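Local coordinates for protein endoglucanase (Bacillus akibai, PDB 1UWW) that hydrolyses internal beta-1,4-glucosidic linkages of cellulose, this chain being its family 28 carbohydrate-binding module, specific for non-crystalline cellulose, at residues S20-E23 against R27-W30; F57-V62 against W68-R73; N150-D153 against Q158-T161. All blocks are in the same frame, centred on the assembly; numbering follows the deposited sequence.

Contact 1 of 3, residues S20-E23 against R27-W30; sequences SVFE and RQGW. With CA (calcium ion), chain C.
A calcium site and a type I' beta turn meet here, in the loop that leads into strand 30-32 of the beta-sandwich. Gln28, in the turn formed by residues 27-30, reaches across to the backbone of residues 20-23, where Val21 and Glu23 bind calcium. Its side chain is extended beyond CG (chi2 -164°) and puts OE1 beside two successive amides. Val21 N donates to Gln28 OE1 at 2.9 Å; the donor is nearly in line with the C=O, but its N-H is bent away (133°). Phe22 N also lies 2.9 Å from Gln28 OE1, and its N-H points almost straight at the oxygen from above the carbonyl plane. Trp30 makes a third bond. Its NE1 donates to Ser20 OG at 2.9 Å, and the hydroxyl oxygen lies in the plane of the indole. Ser20 OG is also hydrogen-bonded to Val17 O. The Phe22 and Trp30 rings meet obliquely (57°), neither stacked nor edge to face. Phe22 CE1 is 3.7 Å from Trp30 CD1, and Arg27 O sits at the edge of the phenyl ring, in its plane. On the metal side, Val21 O and Glu23 OE2 each bind calcium at 2.4 Å. Ser50, Asn51 and Asp184 complete the protein ligands. One amide oxygen thus holds two adjacent N-H groups. Gln28 acts as a second-shell residue and probably steadies the peptide that presents the Val21 carbonyl.

Contact 2 of 3, residues F57-V62 against W68-R73; sequences FGYPEV and WATAPR. With CA (calcium ion), chain F.
Phe57 lays one face of its ring over Pro72. Pro72 CG is 3.9 Å from the ring centroid and only 13° off the ring normal, a CH-pi contact. The chi1 of Phe57, 76°, sets CG between the backbone N and the carbonyl carbon, so the ring turns toward Pro72, and the two side chains approach from opposite directions. Tyr59 comes next along the contact. Phe57 CE2 stands over the centre of the Tyr59 ring. Across the contact, Tyr59 CE1 touches Pro72 CD at 4.0 Å, and Tyr59 CD1 is 3.8 Å from Thr70 OG1. Pro60 and Thr70 meet tip to tip, with Pro60 CG 3.6 Å from Thr70 CG2. Thr70 lies in the type I turn of residues 68-71, closed by Ala71 N to Trp68 O. Glu61 takes no part across the segments; it binds a calcium ion unevenly, through OE2 at 2.3 Å and OE1 at 2.8 Å. Phe170 of strand 165-173 bonds both sides, taking the Tyr59 hydroxyl on its O and pairing with the Pro72 backbone. The direct contact is mainly apolar. With no hydrogen bond across it, it depends on shape fit and the CH-pi contact, while Phe170 O satisfies the phenol.

Contact 3 of 3, residues N150-D153 against Q158-T161; sequences NVRD and QDDT
Arg152 and Asp159 join two parts of the long surface loop between strands 142-150 and 165-173 by a salt bridge. The Arg152 side chain starts away from residues 158-161. Its CG is anti to the backbone N, and two successive bends, chi2 50° and chi3 47°, bring the guanidinium round to the acid. The Asp159 side chain meets the arginine at about a right angle. The planes of the two groups are 84° apart, so this is not the flat, two-oxygen pairing. A single oxygen does the work. Arg152 NH1 donates to Asp159 OD1 at 2.8 Å, near the guanidinium plane and on the syn lone pair. Arg152 NH2 adds a weak bond to Asp159 OD1 at 3.3 Å. Each segment is also braced internally. Asn150 OD1 accepts from Asp153 N at 2.9 Å in an Asx motif. Thr161 OG1 accepts from Gln158 N at 2.8 Å, within the type I turn of residues 158-161. Outside the segments, Arg152 NE pairs with Asp87, Arg152 NH2 is hydrogen-bonded to Asn86 O and Gly84 O, and Asp159 OD1 also takes Arg83. Two acids and two arginines thus form a charge network. Asp159 OD1, shared by both arginines, would offset their closeness, and Asp87 balances Arg152 from the NE side. The several bonds to the guanidinium probably restrict its rotation.

The contacts follow one another along the chain without overlap, and all lie in the carbohydrate-binding module. Contact 1 precedes strand 30-32, contact 2 spans the end of strand 50-58 to the start of strand 73-77, and contact 3 follows strand 142-150. Their centres are 23 to 29 Å apart and none touches another. Contacts 2 and 3 lie on opposite sides of the chain's centre. The module has two antiparallel sheets. Contact 2 packs the end of strand 50-58 in one sheet against the loop entering strand 73-77 of the other. The contacts probably steady separate loops at distant points of the sandwich: one by hydrogen bonds beside a calcium site, one by mainly apolar packing and one by a salt bridge.

Contact 1 of 3, residues S20-E23 against R27-W30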
loop_
_atom_site.group_PDB
_atom_site.type_symbol
_atom_site.label_atom_id
_atom_site.label_comp_id
_atom_site.label_asym_id
_atom_site.label_seq_id
_atom_site.Cartn_x
_atom_site.Cartn_y
_atom_site.Cartn_z
ATOM N N SER A 20 3.796 -19.940 12.332
ATOM C CA SER A 20 2.462 -20.278 12.816
ATOM C C SER A 20 1.781 -21.213 11.807
ATOM O O SER A 20 1.503 -20.829 10.677
ATOM C CB SER A 20 1.620 -19.004 13.032
ATOM O OG SER A 20 2.311 -18.002 13.774
ATOM N N VAL A 21 1.573 -22.466 12.216
ATOM C CA VAL A 21 1.004 -23.508 11.378
ATOM C C VAL A 21 -0.404 -23.974 11.812
ATOM O O VAL A 21 -1.069 -24.671 11.071
ATOM C CB VAL A 21 1.973 -24.707 11.237
ATOM C CG1 VAL A 21 3.276 -24.243 10.598
ATOM C CG2 VAL A 21 2.242 -25.376 12.586
ATOM N N PHE A 22 -0.835 -23.631 13.004
ATOM C CA PHE A 22 -2.225 -23.859 13.454
ATOM C C PHE A 22 -2.611 -25.324 13.476
ATOM O O PHE A 22 -3.743 -25.662 13.189
ATOM C CB PHE A 22 -3.226 -23.017 12.636
ATOM C CG PHE A 22 -2.818 -21.555 12.548
ATOM C CD1 PHE A 22 -2.948 -20.719 13.658
ATOM C CD2 PHE A 22 -2.262 -21.039 11.376
ATOM C CE1 PHE A 22 -2.545 -19.403 13.580
ATOM C CE2 PHE A 22 -1.849 -19.728 11.317
ATOM C CZ PHE A 22 -1.999 -18.901 12.427
ATOM N N GLU A 23 -1.669 -26.186 13.875
ATOM C CA GLU A 23 -1.909 -27.626 13.905
ATOM C C GLU A 23 -2.135 -28.203 15.304
ATOM O O GLU A 23 -2.274 -29.428 15.432
ATOM C CB GLU A 23 -0.778 -28.365 13.207
ATOM C CG GLU A 23 -0.610 -28.008 11.729
ATOM C CD GLU A 23 -1.887 -28.181 10.904
ATOM O OE1 GLU A 23 -2.720 -29.102 11.164
ATOM O OE2 GLU A 23 -2.052 -27.403 9.936
ATOM N N ARG A 27 -4.905 -20.856 18.114
ATOM C CA ARG A 27 -4.548 -19.702 17.291
ATOM C C ARG A 27 -3.071 -19.334 17.394
ATOM O O ARG A 27 -2.652 -18.358 16.790
ATOM C CB ARG A 27 -5.408 -18.508 17.663
ATOM C CG ARG A 27 -6.886 -18.724 17.450
ATOM C CD ARG A 27 -7.698 -17.503 17.807
ATOM N NE ARG A 27 -8.013 -17.412 19.232
ATOM C CZ ARG A 27 -7.995 -16.328 19.966
ATOM N NH1 ARG A 27 -7.533 -15.174 19.515
ATOM N NH2 ARG A 27 -8.403 -16.414 21.231
ATOM N N GLN A 28 -2.286 -20.098 18.144
ATOM C CA GLN A 28 -0.848 -19.861 18.286
ATOM C C GLN A 28 -0.492 -18.384 18.533
ATOM O O GLN A 28 0.459 -17.840 17.974
ATOM C CB GLN A 28 -0.053 -20.462 17.134
ATOM C CG GLN A 28 -0.234 -21.987 17.048
ATOM C CD GLN A 28 0.807 -22.661 16.203
ATOM O OE1 GLN A 28 0.904 -22.423 15.003
ATOM N NE2 GLN A 28 1.622 -23.509 16.831
ATOM N N GLY A 29 -1.259 -17.746 19.401
ATOM C CA GLY A 29 -0.997 -16.385 19.827
ATOM C C GLY A 29 -1.611 -15.274 18.996
ATOM O O GLY A 29 -1.439 -14.099 19.338
ATOM N N TRP A 30 -2.281 -15.616 17.901
ATOM C CA TRP A 30 -2.929 -14.625 17.027
ATOM C C TRP A 30 -4.274 -14.189 17.588
ATOM O O TRP A 30 -5.059 -15.016 18.063
ATOM C CB TRP A 30 -3.096 -15.208 15.621
ATOM C CG TRP A 30 -1.797 -15.325 14.902
ATOM C CD1 TRP A 30 -0.906 -16.360 14.938
ATOM C CD2 TRP A 30 -1.218 -14.325 14.067
ATOM N NE1 TRP A 30 0.181 -16.062 14.159
ATOM C CE2 TRP A 30 0.030 -14.808 13.635
ATOM C CE3 TRP A 30 -1.609 -13.039 13.677
ATOM C CZ2 TRP A 30 0.871 -14.068 12.804
ATOM C CZ3 TRP A 30 -0.781 -12.306 12.856
ATOM C CH2 TRP A 30 0.454 -12.826 12.421
HETATM CA CA CA C . -1.609 -25.345 8.857
HETATM O O HOH W 1 0.635 -25.751 8.284
#

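Contact 2 of 3, residues F57-V62 against W68-R73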
loop_
_atom_site.group_PDB
_atom_site.type_symbol
_atom_site.label_atom_id
_atom_site.label_comp_id
_atom_site.label_asym_id
_atom_site.label_seq_id
_atom_site.Cartn_x
_atom_site.Cartn_y
_atom_site.Cartn_z
ATOM N N PHE A 57 -16.529 -12.577 7.145
ATOM C CA PHE A 57 -16.983 -11.195 7.227
ATOM C C PHE A 57 -17.328 -10.718 5.831
ATOM O O PHE A 57 -17.027 -11.357 4.847
ATOM C CB PHE A 57 -15.895 -10.279 7.829
ATOM C CG PHE A 57 -14.781 -9.954 6.860
ATOM C CD1 PHE A 57 -13.820 -10.906 6.500
ATOM C CD2 PHE A 57 -14.735 -8.719 6.224
ATOM C CE1 PHE A 57 -12.840 -10.591 5.580
ATOM C CE2 PHE A 57 -13.771 -8.458 5.290
ATOM C CZ PHE A 57 -12.838 -9.387 4.984
ATOM N N GLY A 58 -17.973 -9.556 5.760
ATOM C CA GLY A 58 -18.086 -8.827 4.519
ATOM C C GLY A 58 -17.903 -7.354 4.761
ATOM O O GLY A 58 -18.378 -6.850 5.768
ATOM N N TYR A 59 -17.283 -6.669 3.818
ATOM C CA TYR A 59 -17.178 -5.223 3.894
ATOM C C TYR A 59 -18.532 -4.539 3.669
ATOM O O TYR A 59 -19.359 -5.046 2.918
ATOM C CB TYR A 59 -16.187 -4.703 2.858
ATOM C CG TYR A 59 -14.728 -5.144 3.041
ATOM C CD1 TYR A 59 -13.982 -4.754 4.152
ATOM C CD2 TYR A 59 -14.103 -5.919 2.101
ATOM C CE1 TYR A 59 -12.633 -5.138 4.280
ATOM C CE2 TYR A 59 -12.772 -6.289 2.230
ATOM C CZ TYR A 59 -12.056 -5.893 3.308
ATOM O OH TYR A 59 -10.736 -6.291 3.423
ATOM N N PRO A 60 -18.724 -3.365 4.273
ATOM C CA PRO A 60 -19.962 -2.603 4.065
ATOM C C PRO A 60 -19.973 -1.949 2.708
ATOM O O PRO A 60 -18.923 -1.701 2.114
ATOM C CB PRO A 60 -19.909 -1.568 5.192
ATOM C CG PRO A 60 -18.460 -1.318 5.351
ATOM C CD PRO A 60 -17.840 -2.693 5.252
ATOM N N GLU A 61 -21.172 -1.679 2.184
ATOM C CA GLU A 61 -21.312 -0.936 0.938
ATOM C C GLU A 61 -20.982 0.537 1.107
ATOM O O GLU A 61 -20.378 1.146 0.218
ATOM C CB GLU A 61 -22.728 -1.092 0.396
ATOM C CG GLU A 61 -22.941 -2.498 -0.114
ATOM C CD GLU A 61 -24.210 -2.672 -0.907
ATOM O OE1 GLU A 61 -24.686 -1.696 -1.536
ATOM O OE2 GLU A 61 -24.727 -3.808 -0.892
ATOM N N VAL A 62 -21.353 1.098 2.246
ATOM C CA VAL A 62 -20.970 2.475 2.570
ATOM C C VAL A 62 -19.529 2.450 3.084
ATOM O O VAL A 62 -19.245 1.832 4.096
ATOM C CB VAL A 62 -21.925 3.117 3.592
ATOM C CG1 VAL A 62 -21.416 4.494 4.020
ATOM C CG2 VAL A 62 -23.348 3.237 3.004
ATOM N N TRP A 68 -8.985 2.227 6.531
ATOM C CA TRP A 68 -8.700 1.109 7.426
ATOM C C TRP A 68 -9.759 0.892 8.511
ATOM O O TRP A 68 -9.694 -0.073 9.258
ATOM C CB TRP A 68 -7.328 1.278 8.088
ATOM C CG TRP A 68 -6.148 0.969 7.213
ATOM C CD1 TRP A 68 -6.141 0.611 5.891
ATOM C CD2 TRP A 68 -4.794 0.979 7.621
ATOM N NE1 TRP A 68 -4.850 0.409 5.464
ATOM C CE2 TRP A 68 -4.006 0.635 6.508
ATOM C CE3 TRP A 68 -4.159 1.267 8.822
ATOM C CZ2 TRP A 68 -2.621 0.549 6.568
ATOM C CZ3 TRP A 68 -2.766 1.194 8.877
ATOM C CH2 TRP A 68 -2.026 0.816 7.758
ATOM N N ALA A 69 -10.784 1.741 8.581
ATOM C CA ALA A 69 -11.812 1.538 9.605
ATOM C C ALA A 69 -12.512 0.171 9.548
ATOM O O ALA A 69 -12.810 -0.368 10.593
ATOM C CB ALA A 69 -12.838 2.646 9.562
ATOM N N THR A 70 -12.795 -0.339 8.352
ATOM C CA THR A 70 -13.512 -1.604 8.190
ATOM C C THR A 70 -12.593 -2.823 8.046
ATOM O O THR A 70 -13.082 -3.932 7.835
ATOM C CB THR A 70 -14.386 -1.562 6.946
ATOM O OG1 THR A 70 -13.570 -1.398 5.798
ATOM C CG2 THR A 70 -15.344 -0.351 6.952
ATOM N N ALA A 71 -11.276 -2.617 8.140
ATOM C CA ALA A 71 -10.310 -3.681 7.843
ATOM C C ALA A 71 -10.156 -4.628 8.996
ATOM O O ALA A 71 -9.837 -4.180 10.102
ATOM C CB ALA A 71 -8.971 -3.075 7.544
ATOM N N PRO A 72 -10.281 -5.938 8.762
ATOM C CA PRO A 72 -9.729 -6.889 9.733
ATOM C C PRO A 72 -8.255 -6.577 10.017
ATOM O O PRO A 72 -7.488 -6.317 9.076
ATOM C CB PRO A 72 -9.854 -8.242 9.029
ATOM C CG PRO A 72 -11.005 -8.067 8.040
ATOM C CD PRO A 72 -10.905 -6.605 7.614
ATOM N N ARG A 73 -7.861 -6.654 11.270
ATOM C CA ARG A 73 -6.503 -6.382 11.697
ATOM C C ARG A 73 -6.107 -7.462 12.678
ATOM O O ARG A 73 -6.506 -7.461 13.829
ATOM C CB ARG A 73 -6.396 -5.023 12.364
ATOM C CG ARG A 73 -6.590 -3.798 11.549
ATOM C CD ARG A 73 -5.945 -2.593 12.220
ATOM N NE ARG A 73 -6.512 -1.307 11.862
ATOM C CZ ARG A 73 -5.877 -0.151 12.095
ATOM N NH1 ARG A 73 -4.690 -0.153 12.699
ATOM N NH2 ARG A 73 -6.430 0.993 11.734
HETATM CA CA CA F . -26.513 -3.622 -2.375
HETATM O O HOH W 2 -24.831 -5.617 -2.433
#

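Contact 3 of 3, residues N150-D153 against Q158-T161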
loop_
_atom_site.group_PDB
_atom_site.type_symbol
_atom_site.label_atom_id
_atom_site.label_comp_id
_atom_site.label_asym_id
_atom_site.label_seq_id
_atom_site.Cartn_x
_atom_site.Cartn_y
_atom_site.Cartn_z
ATOM N N ASN A 150 8.027 -7.891 1.624
ATOM C CA ASN A 150 9.432 -7.613 1.842
ATOM C C ASN A 150 9.617 -6.759 3.093
ATOM O O ASN A 150 9.091 -5.654 3.197
ATOM C CB ASN A 150 10.011 -6.912 0.617
ATOM C CG ASN A 150 11.523 -6.772 0.669
ATOM O OD1 ASN A 150 12.087 -6.349 1.673
ATOM N ND2 ASN A 150 12.190 -7.155 -0.425
ATOM N N VAL A 151 10.362 -7.303 4.042
ATOM C CA VAL A 151 10.751 -6.577 5.252
ATOM C C VAL A 151 12.231 -6.158 5.288
ATOM O O VAL A 151 12.625 -5.372 6.143
ATOM C CB VAL A 151 10.409 -7.371 6.532
ATOM C CG1 VAL A 151 8.887 -7.531 6.674
ATOM C CG2 VAL A 151 11.082 -8.743 6.552
ATOM N N ARG A 152 13.026 -6.702 4.380
ATOM C CA ARG A 152 14.404 -6.253 4.169
ATOM C C ARG A 152 14.417 -4.763 3.846
ATOM O O ARG A 152 15.328 -4.037 4.267
ATOM C CB ARG A 152 15.036 -7.085 3.060
ATOM C CG ARG A 152 16.499 -6.756 2.758
ATOM C CD ARG A 152 17.390 -6.723 3.962
ATOM N NE ARG A 152 17.219 -7.870 4.844
ATOM C CZ ARG A 152 17.682 -7.914 6.087
ATOM N NH1 ARG A 152 18.370 -6.888 6.571
ATOM N NH2 ARG A 152 17.470 -8.949 6.884
ATOM N N ASP A 153 13.370 -4.297 3.181
ATOM C CA ASP A 153 13.255 -2.903 2.750
ATOM C C ASP A 153 12.803 -1.936 3.834
ATOM O O ASP A 153 12.699 -0.726 3.569
ATOM C CB ASP A 153 12.371 -2.826 1.503
ATOM C CG ASP A 153 13.071 -3.410 0.266
ATOM O OD1 ASP A 153 14.307 -3.633 0.335
ATOM O OD2 ASP A 153 12.490 -3.704 -0.793
ATOM N N GLN A 158 16.614 -2.620 12.396
ATOM C CA GLN A 158 17.823 -3.395 12.163
ATOM C C GLN A 158 17.506 -4.860 12.376
ATOM O O GLN A 158 16.409 -5.217 12.811
ATOM C CB GLN A 158 18.867 -2.938 13.151
ATOM C CG GLN A 158 19.234 -1.490 12.912
ATOM C CD GLN A 158 20.083 -0.908 13.970
ATOM O OE1 GLN A 158 19.917 -1.198 15.166
ATOM N NE2 GLN A 158 20.986 -0.041 13.548
ATOM N N ASP A 159 18.452 -5.732 12.070
ATOM C CA ASP A 159 18.181 -7.159 12.141
ATOM C C ASP A 159 17.910 -7.651 13.550
ATOM O O ASP A 159 17.228 -8.660 13.731
ATOM C CB ASP A 159 19.335 -7.948 11.519
ATOM C CG ASP A 159 19.402 -7.811 10.006
ATOM O OD1 ASP A 159 18.510 -7.155 9.396
ATOM O OD2 ASP A 159 20.302 -8.363 9.318
ATOM N N ASP A 160 18.400 -6.947 14.557
ATOM C CA ASP A 160 18.176 -7.302 15.956
ATOM C C ASP A 160 17.140 -6.424 16.687
ATOM O O ASP A 160 16.929 -6.567 17.882
ATOM C CB ASP A 160 19.501 -7.334 16.743
ATOM C CG ASP A 160 20.097 -5.959 16.990
ATOM O OD1 ASP A 160 19.627 -4.923 16.468
ATOM O OD2 ASP A 160 21.106 -5.851 17.730
ATOM N N THR A 161 16.483 -5.522 15.975
ATOM C CA THR A 161 15.467 -4.665 16.607
ATOM C C THR A 161 14.279 -5.483 17.125
ATOM O O THR A 161 13.683 -6.258 16.363
ATOM C CB THR A 161 14.934 -3.668 15.600
ATOM O OG1 THR A 161 16.004 -2.843 15.134
ATOM C CG2 THR A 161 13.899 -2.720 16.237
#